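Long-range contacts in nitrite oxidoreductase subunit A (Kuenenia stuttgartiensis, PDB 7B04), which belongs to the molybdopterin oxidoreductases and binds a molybdenum atom, two copies of the pterin guanylate ligand MD1 and an iron/sulfur cluster: residues B[1060-1065]-B[1094-1099]; B[273-278]-B[529-534]. All blocks are in the same frame, centred on the assembly; numbering follows the deposited sequence.

Contact 1: residues B[1060-1065]-B[1094-1099]; sequences TRDWSM and INTVPK. With MD1 (phosphoric acid 4-(2-amino-4-oxo-3,4,5,6,-tetrahydro-pteridin-6-yl)-2-hydroxy-3,4-dimercapto-but-3-en-yl ester guanylate ester), chain C.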
# COMPACT_ATOMS: atom_id res chain seq x y z
N THR B 1060 -10.34 10.69 -18.15
CA THR B 1060 -8.94 10.89 -18.48
C THR B 1060 -8.75 10.81 -19.98
O THR B 1060 -9.56 10.22 -20.70
CB THR B 1060 -8.06 9.84 -17.78
OG1 THR B 1060 -6.68 10.19 -17.93
CG2 THR B 1060 -8.30 8.49 -18.40
N ARG B 1061 -7.68 11.43 -20.46
CA ARG B 1061 -7.47 11.59 -21.89
C ARG B 1061 -5.98 11.65 -22.21
O ARG B 1061 -5.15 11.98 -21.37
CB ARG B 1061 -8.15 12.85 -22.41
CG ARG B 1061 -7.72 13.30 -23.77
CD ARG B 1061 -8.32 14.55 -24.33
NE ARG B 1061 -7.92 14.51 -25.72
CZ ARG B 1061 -8.59 13.83 -26.64
NH1 ARG B 1061 -9.70 13.19 -26.32
NH2 ARG B 1061 -8.14 13.79 -27.88
N ASP B 1062 -5.67 11.35 -23.47
CA ASP B 1062 -4.32 11.44 -23.99
C ASP B 1062 -4.10 12.81 -24.62
O ASP B 1062 -4.97 13.34 -25.31
CB ASP B 1062 -4.08 10.35 -25.03
CG ASP B 1062 -2.67 10.36 -25.54
OD1 ASP B 1062 -1.75 10.13 -24.73
OD2 ASP B 1062 -2.47 10.60 -26.75
N TRP B 1063 -2.92 13.38 -24.36
CA TRP B 1063 -2.52 14.67 -24.91
C TRP B 1063 -1.23 14.48 -25.69
O TRP B 1063 -0.25 13.94 -25.16
CB TRP B 1063 -2.34 15.70 -23.79
CG TRP B 1063 -3.63 16.11 -23.16
CD1 TRP B 1063 -4.20 15.61 -22.03
CD2 TRP B 1063 -4.53 17.12 -23.64
NE1 TRP B 1063 -5.39 16.24 -21.77
CE2 TRP B 1063 -5.62 17.17 -22.74
CE3 TRP B 1063 -4.52 17.98 -24.74
CZ2 TRP B 1063 -6.68 18.06 -22.91
CZ3 TRP B 1063 -5.58 18.86 -24.91
CH2 TRP B 1063 -6.65 18.89 -24.00
N SER B 1064 -1.23 14.90 -26.96
CA SER B 1064 -0.06 14.79 -27.83
C SER B 1064 0.76 16.07 -27.73
O SER B 1064 0.43 17.08 -28.34
CB SER B 1064 -0.49 14.51 -29.27
OG SER B 1064 0.63 14.23 -30.08
N MET B 1065 1.86 16.01 -26.98
CA MET B 1065 2.70 17.19 -26.79
C MET B 1065 3.54 17.47 -28.02
O MET B 1065 4.29 16.59 -28.46
CB MET B 1065 3.63 17.00 -25.60
CG MET B 1065 2.97 17.22 -24.28
SD MET B 1065 1.84 15.88 -23.92
CE MET B 1065 1.70 16.14 -22.18
N ILE B 1094 6.52 10.91 -26.37
CA ILE B 1094 5.32 11.41 -25.70
C ILE B 1094 5.26 10.90 -24.27
O ILE B 1094 5.40 9.70 -24.01
CB ILE B 1094 4.04 10.99 -26.44
CG1 ILE B 1094 3.84 11.79 -27.73
CG2 ILE B 1094 2.84 11.24 -25.57
CD1 ILE B 1094 2.41 11.63 -28.32
N ASN B 1095 5.05 11.83 -23.34
CA ASN B 1095 4.94 11.53 -21.92
C ASN B 1095 3.49 11.77 -21.51
O ASN B 1095 3.06 12.92 -21.38
CB ASN B 1095 5.88 12.40 -21.11
CG ASN B 1095 6.46 11.68 -19.92
OD1 ASN B 1095 7.26 10.75 -20.07
ND2 ASN B 1095 6.04 12.07 -18.72
N THR B 1096 2.73 10.69 -21.35
CA THR B 1096 1.29 10.81 -21.17
C THR B 1096 0.95 11.52 -19.87
O THR B 1096 1.67 11.42 -18.86
CB THR B 1096 0.64 9.44 -21.18
OG1 THR B 1096 0.98 8.75 -19.97
CG2 THR B 1096 1.09 8.66 -22.41
N VAL B 1097 -0.16 12.25 -19.90
CA VAL B 1097 -0.60 13.06 -18.77
C VAL B 1097 -2.04 12.75 -18.40
O VAL B 1097 -2.97 13.20 -19.09
CB VAL B 1097 -0.43 14.55 -19.10
CG1 VAL B 1097 1.02 14.90 -19.01
CG2 VAL B 1097 -0.99 14.87 -20.52
N PRO B 1098 -2.29 11.99 -17.33
CA PRO B 1098 -3.68 11.73 -16.94
C PRO B 1098 -4.31 12.86 -16.13
O PRO B 1098 -5.54 12.91 -16.04
CB PRO B 1098 -3.59 10.44 -16.11
CG PRO B 1098 -2.25 9.87 -16.42
CD PRO B 1098 -1.37 11.05 -16.67
N LYS B 1099 -3.50 13.75 -15.57
CA LYS B 1099 -4.01 14.80 -14.69
C LYS B 1099 -4.46 16.06 -15.43
O LYS B 1099 -5.07 16.94 -14.80
CB LYS B 1099 -2.96 15.15 -13.64
CG LYS B 1099 -2.68 13.98 -12.73
CD LYS B 1099 -1.70 14.30 -11.62
CE LYS B 1099 -1.47 13.06 -10.77
NZ LYS B 1099 -0.57 13.32 -9.62
PB MD1 C . 1.33 -1.37 -15.48
O3B MD1 C . 0.88 -1.78 -13.95
O1B MD1 C . 0.22 -1.79 -16.42
O2B MD1 C . 2.59 -2.12 -15.83
O3A MD1 C . 1.60 0.25 -15.65
C10 MD1 C . 1.89 1.07 -14.56
C11 MD1 C . 1.21 2.46 -14.77
O11 MD1 C . -0.20 2.48 -13.98
C12 MD1 C . 2.02 3.45 -14.40
S12 MD1 C . 3.60 3.05 -13.62
C13 MD1 C . 1.74 4.97 -14.60
S13 MD1 C . 3.07 6.04 -13.97
C14 MD1 C . 0.59 5.64 -15.18
N15 MD1 C . -0.16 6.33 -13.94
C16 MD1 C . -1.49 6.75 -14.17
C15 MD1 C . -2.14 7.63 -13.17
O14 MD1 C . -1.55 7.97 -12.20
N17 MD1 C . -3.55 8.08 -13.38
C17 MD1 C . -4.33 7.63 -14.63
N16 MD1 C . -5.69 8.08 -14.84
N18 MD1 C . -3.67 6.74 -15.66
C20 MD1 C . -2.31 6.30 -15.48
N8 MD1 C . -1.75 5.46 -16.46
C7 MD1 C . -0.28 4.91 -16.17
PA MD1 C . 0.71 -3.34 -13.44
O1A MD1 C . 0.95 -3.44 -11.96
O2A MD1 C . -0.70 -3.76 -13.75
O5' MD1 C . 1.68 -4.41 -14.23
C5' MD1 C . 1.74 -5.70 -13.69
C4' MD1 C . 0.78 -6.67 -14.45
O4' MD1 C . 1.56 -7.96 -14.86
C1' MD1 C . 1.12 -9.05 -13.84
N9 MD1 C . 2.30 -9.75 -13.27
C4 MD1 C . 3.03 -10.52 -14.06
N3 MD1 C . 2.90 -10.83 -15.51
C2 MD1 C . 3.86 -11.72 -16.14
N2 MD1 C . 3.73 -12.02 -17.55
N1 MD1 C . 4.94 -12.30 -15.38
C6 MD1 C . 5.06 -12.00 -13.99
O6 MD1 C . 5.94 -12.47 -13.36
C5 MD1 C . 4.04 -11.06 -13.33
N7 MD1 C . 3.91 -10.61 -12.08
C8 MD1 C . 2.83 -9.80 -12.03
C2' MD1 C . 0.47 -8.43 -12.93
O2' MD1 C . -0.62 -9.28 -12.43
C3' MD1 C . -0.15 -7.09 -13.67
O3' MD1 C . -1.33 -7.46 -14.44
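Two irregular loops in the wall of an MD1 pocket run nearly opposite ways (153° apart) and bring Thr1060 beside Pro1098. Of these two, Pro1098 makes the closer contact with the ligand. Its CB stands 3.3 Å above MD1 C17, and CG is 3.5 Å from MD1 N18, so the CB-CG edge of the proline rests over the amino-pyrimidine part of the pterin. Thr1060 OG1 is 3.5 Å from Pro1098 O.

The apolar centre is Val1097. Met1065 bends at chi2 (71°), turning SD back, and its methyl CE meets the valine tip to tip, 3.4 Å from CG2. The same CG2 lies 3.6 Å from Trp1063 CD1, approaching the indole obliquely, while Val1097 O sits in plane at the ring edge. Arg1061 CD is 4.0 Å above one indole face, toward the rim. The arginine's guanidinium leads away to a salt bridge with Asp983, and Trp1063 NE1 bonds to Glu1100 O. Farther along, Ile1094 CD1 packs against Ser1064 OG at 3.6 Å; that hydroxyl is hydrogen-bonded to Gln1069.

The side chains of Asp1062 and Thr1096 find polar partners outside the two loops, Asp1062 in His619, Thr1096 in Lys661 and Trp272 O. No hydrogen bond crosses between the loops, and Arg1061 O and Val1097 O, 3.4 Å apart, are both acceptors. The buried join therefore rests on side-chain packing around Val1097.

Contact 2: residues B[273-278]-B[529-534]; sequences HGDQAP and VNHYFH. With MO (molybdenum atom), chain D; MD1 (phosphoric acid 4-(2-amino-4-oxo-3,4,5,6,-tetrahydro-pteridin-6-yl)-2-hydroxy-3,4-dimercapto-but-3-en-yl ester guanylate ester), chain C.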
# COMPACT_ATOMS: atom_id res chain seq x y z
N HIS B 273 3.73 5.53 -19.51
CA HIS B 273 3.17 5.69 -18.18
C HIS B 273 3.24 7.13 -17.67
O HIS B 273 2.76 7.40 -16.57
CB HIS B 273 3.88 4.75 -17.21
CG HIS B 273 3.59 3.30 -17.46
ND1 HIS B 273 4.37 2.29 -16.93
CD2 HIS B 273 2.62 2.69 -18.17
CE1 HIS B 273 3.88 1.12 -17.32
NE2 HIS B 273 2.82 1.34 -18.07
N GLY B 274 3.80 8.06 -18.44
CA GLY B 274 3.97 9.41 -17.95
C GLY B 274 5.05 9.55 -16.90
O GLY B 274 5.04 10.51 -16.13
N ASP B 275 6.00 8.61 -16.87
CA ASP B 275 6.99 8.54 -15.81
C ASP B 275 8.25 9.36 -16.10
O ASP B 275 8.93 9.77 -15.15
CB ASP B 275 7.37 7.08 -15.57
CG ASP B 275 6.26 6.27 -14.91
OD1 ASP B 275 5.42 6.85 -14.18
OD2 ASP B 275 6.23 5.04 -15.12
N GLN B 276 8.59 9.60 -17.36
CA GLN B 276 9.81 10.35 -17.72
C GLN B 276 9.64 11.82 -17.34
O GLN B 276 8.53 12.28 -17.43
CB GLN B 276 10.06 10.22 -19.22
CG GLN B 276 10.83 11.35 -19.87
CD GLN B 276 11.85 11.00 -20.92
OE1 GLN B 276 13.01 10.75 -20.63
NE2 GLN B 276 11.44 11.05 -22.17
N ALA B 277 10.68 12.50 -16.88
CA ALA B 277 10.51 13.95 -16.72
C ALA B 277 10.94 14.57 -18.06
O ALA B 277 12.12 14.68 -18.29
CB ALA B 277 11.37 14.43 -15.60
N PRO B 278 10.03 15.11 -18.89
CA PRO B 278 10.38 15.55 -20.26
C PRO B 278 11.41 16.66 -20.32
O PRO B 278 12.09 16.80 -21.35
CB PRO B 278 9.03 16.03 -20.81
CG PRO B 278 8.01 15.34 -19.92
CD PRO B 278 8.62 15.38 -18.58
N VAL B 529 3.51 16.23 -10.93
CA VAL B 529 3.70 17.36 -11.83
C VAL B 529 4.04 16.87 -13.23
O VAL B 529 3.79 17.57 -14.22
CB VAL B 529 4.80 18.30 -11.30
CG1 VAL B 529 4.38 18.90 -9.97
CG2 VAL B 529 6.12 17.56 -11.16
N ASN B 530 4.60 15.66 -13.34
CA ASN B 530 4.91 15.10 -14.65
C ASN B 530 3.68 14.62 -15.41
O ASN B 530 3.78 14.37 -16.61
CB ASN B 530 5.90 13.94 -14.51
CG ASN B 530 7.34 14.41 -14.40
OD1 ASN B 530 7.69 15.49 -14.88
ND2 ASN B 530 8.18 13.60 -13.78
N HIS B 531 2.53 14.50 -14.75
CA HIS B 531 1.30 14.10 -15.40
C HIS B 531 0.43 15.30 -15.78
O HIS B 531 -0.79 15.16 -15.92
CB HIS B 531 0.52 13.12 -14.52
CG HIS B 531 1.08 11.73 -14.53
ND1 HIS B 531 0.61 10.74 -13.69
CD2 HIS B 531 2.05 11.16 -15.27
CE1 HIS B 531 1.28 9.62 -13.92
NE2 HIS B 531 2.16 9.85 -14.87
N TYR B 532 1.05 16.46 -15.97
CA TYR B 532 0.40 17.62 -16.56
C TYR B 532 1.10 17.99 -17.86
O TYR B 532 2.27 17.66 -18.07
CB TYR B 532 0.39 18.82 -15.60
CG TYR B 532 -0.51 18.63 -14.40
CD1 TYR B 532 -1.88 18.79 -14.50
CD2 TYR B 532 0.02 18.29 -13.16
CE1 TYR B 532 -2.70 18.62 -13.40
CE2 TYR B 532 -0.79 18.12 -12.06
CZ TYR B 532 -2.15 18.28 -12.19
OH TYR B 532 -2.96 18.11 -11.08
N PHE B 533 0.36 18.68 -18.73
CA PHE B 533 0.81 18.92 -20.11
C PHE B 533 2.17 19.60 -20.14
O PHE B 533 3.07 19.18 -20.88
CB PHE B 533 -0.23 19.75 -20.86
CG PHE B 533 0.06 19.91 -22.32
CD1 PHE B 533 -0.30 18.93 -23.22
CD2 PHE B 533 0.70 21.05 -22.79
CE1 PHE B 533 -0.03 19.08 -24.57
CE2 PHE B 533 0.96 21.20 -24.14
CZ PHE B 533 0.60 20.22 -25.03
N HIS B 534 2.35 20.64 -19.34
CA HIS B 534 3.57 21.44 -19.40
C HIS B 534 4.60 20.95 -18.40
O HIS B 534 5.38 21.72 -17.83
CB HIS B 534 3.23 22.91 -19.16
CG HIS B 534 2.41 23.51 -20.26
ND1 HIS B 534 2.92 23.79 -21.51
CD2 HIS B 534 1.10 23.86 -20.30
CE1 HIS B 534 1.97 24.29 -22.27
NE2 HIS B 534 0.85 24.34 -21.56
MO MO D . 5.00 4.91 -13.38
PB MD1 C . 1.33 -1.37 -15.48
O3B MD1 C . 0.88 -1.78 -13.95
O1B MD1 C . 0.22 -1.79 -16.42
O2B MD1 C . 2.59 -2.12 -15.83
O3A MD1 C . 1.60 0.25 -15.65
C10 MD1 C . 1.89 1.07 -14.56
C11 MD1 C . 1.21 2.46 -14.77
O11 MD1 C . -0.20 2.48 -13.98
C12 MD1 C . 2.02 3.45 -14.40
S12 MD1 C . 3.60 3.05 -13.62
C13 MD1 C . 1.74 4.97 -14.60
S13 MD1 C . 3.07 6.04 -13.97
C14 MD1 C . 0.59 5.64 -15.18
N15 MD1 C . -0.16 6.33 -13.94
C16 MD1 C . -1.49 6.75 -14.17
C15 MD1 C . -2.14 7.63 -13.17
O14 MD1 C . -1.55 7.97 -12.20
N17 MD1 C . -3.55 8.08 -13.38
C17 MD1 C . -4.33 7.63 -14.63
N16 MD1 C . -5.69 8.08 -14.84
N18 MD1 C . -3.67 6.74 -15.66
C20 MD1 C . -2.31 6.30 -15.48
N8 MD1 C . -1.75 5.46 -16.46
C7 MD1 C . -0.28 4.91 -16.17
PA MD1 C . 0.71 -3.34 -13.44
O1A MD1 C . 0.95 -3.44 -11.96
O2A MD1 C . -0.70 -3.76 -13.75
O5' MD1 C . 1.68 -4.41 -14.23
C5' MD1 C . 1.74 -5.70 -13.69
C4' MD1 C . 0.78 -6.67 -14.45
O4' MD1 C . 1.56 -7.96 -14.86
C1' MD1 C . 1.12 -9.05 -13.84
N9 MD1 C . 2.30 -9.75 -13.27
C4 MD1 C . 3.03 -10.52 -14.06
N3 MD1 C . 2.90 -10.83 -15.51
C2 MD1 C . 3.86 -11.72 -16.14
N2 MD1 C . 3.73 -12.02 -17.55
N1 MD1 C . 4.94 -12.30 -15.38
C6 MD1 C . 5.06 -12.00 -13.99
O6 MD1 C . 5.94 -12.47 -13.36
C5 MD1 C . 4.04 -11.06 -13.33
N7 MD1 C . 3.91 -10.61 -12.08
C8 MD1 C . 2.83 -9.80 -12.03
C2' MD1 C . 0.47 -8.43 -12.93
O2' MD1 C . -0.62 -9.28 -12.43
C3' MD1 C . -0.15 -7.09 -13.67
O3' MD1 C . -1.33 -7.46 -14.44
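His531 NE2 donates to His273 O over 3.0 Å at a bent 138°, although the place of that carbonyl oxygen is not very sure in the model. Gly274 O lies 3.2 Å from His531 CD2, at the ring edge and near its plane; with no side chain on Gly274, the imidazole can lie close against this backbone. The neighbouring ring carbon, His531 CE1, is 3.6 Å from MD1 N15, which lies oblique to the ring, so the histidine bridges the loop 273-275 and the pterin.

That loop carries a metal ligand. Asp275 binds the molybdenum atom through both carboxylate oxygens, OD1 and OD2 each at 2.1 Å; S12 and S13 of MD1 and two atoms from elsewhere are bound to it too. His273 lies against the same MD1, whose C10 is 3.4 Å above one face of its ring, offset toward the rim.

Asn530 closes the other end. Chi1 (-82°) sets its CG anti to the carbonyl carbon; OD1 is 3.7 Å from Ala277 CA and is hydrogen-bonded to Asn539. If the carbonyl of His273 is rightly placed, His531 probably acts from the second shell, steadying the backbone just before the aspartate that chelates the metal.

In the fold
Contacts 1 and 2 follow one another along the chain, yet their centres lie about 8 Å apart and both touch the same MD1. Segments 1094-1099 and 529-534 are joined directly by a probable backbone hydrogen bond, Lys1099 N to His531 O at 3.1 Å, and the His531 side chain also touches Pro1098. Asn1095 faces segment 273-278, its ND2 2.8 Å from Gln276 O. Contact 2 supplies the aspartate on molybdenum; contact 1 stands farther back, with the Thr1096 side chain about 9 Å from the metal. Both contacts also reach the second MD1: Lys1099 NZ makes a salt bridge to its O1A, and Tyr532 OH a hydrogen bond to its N7.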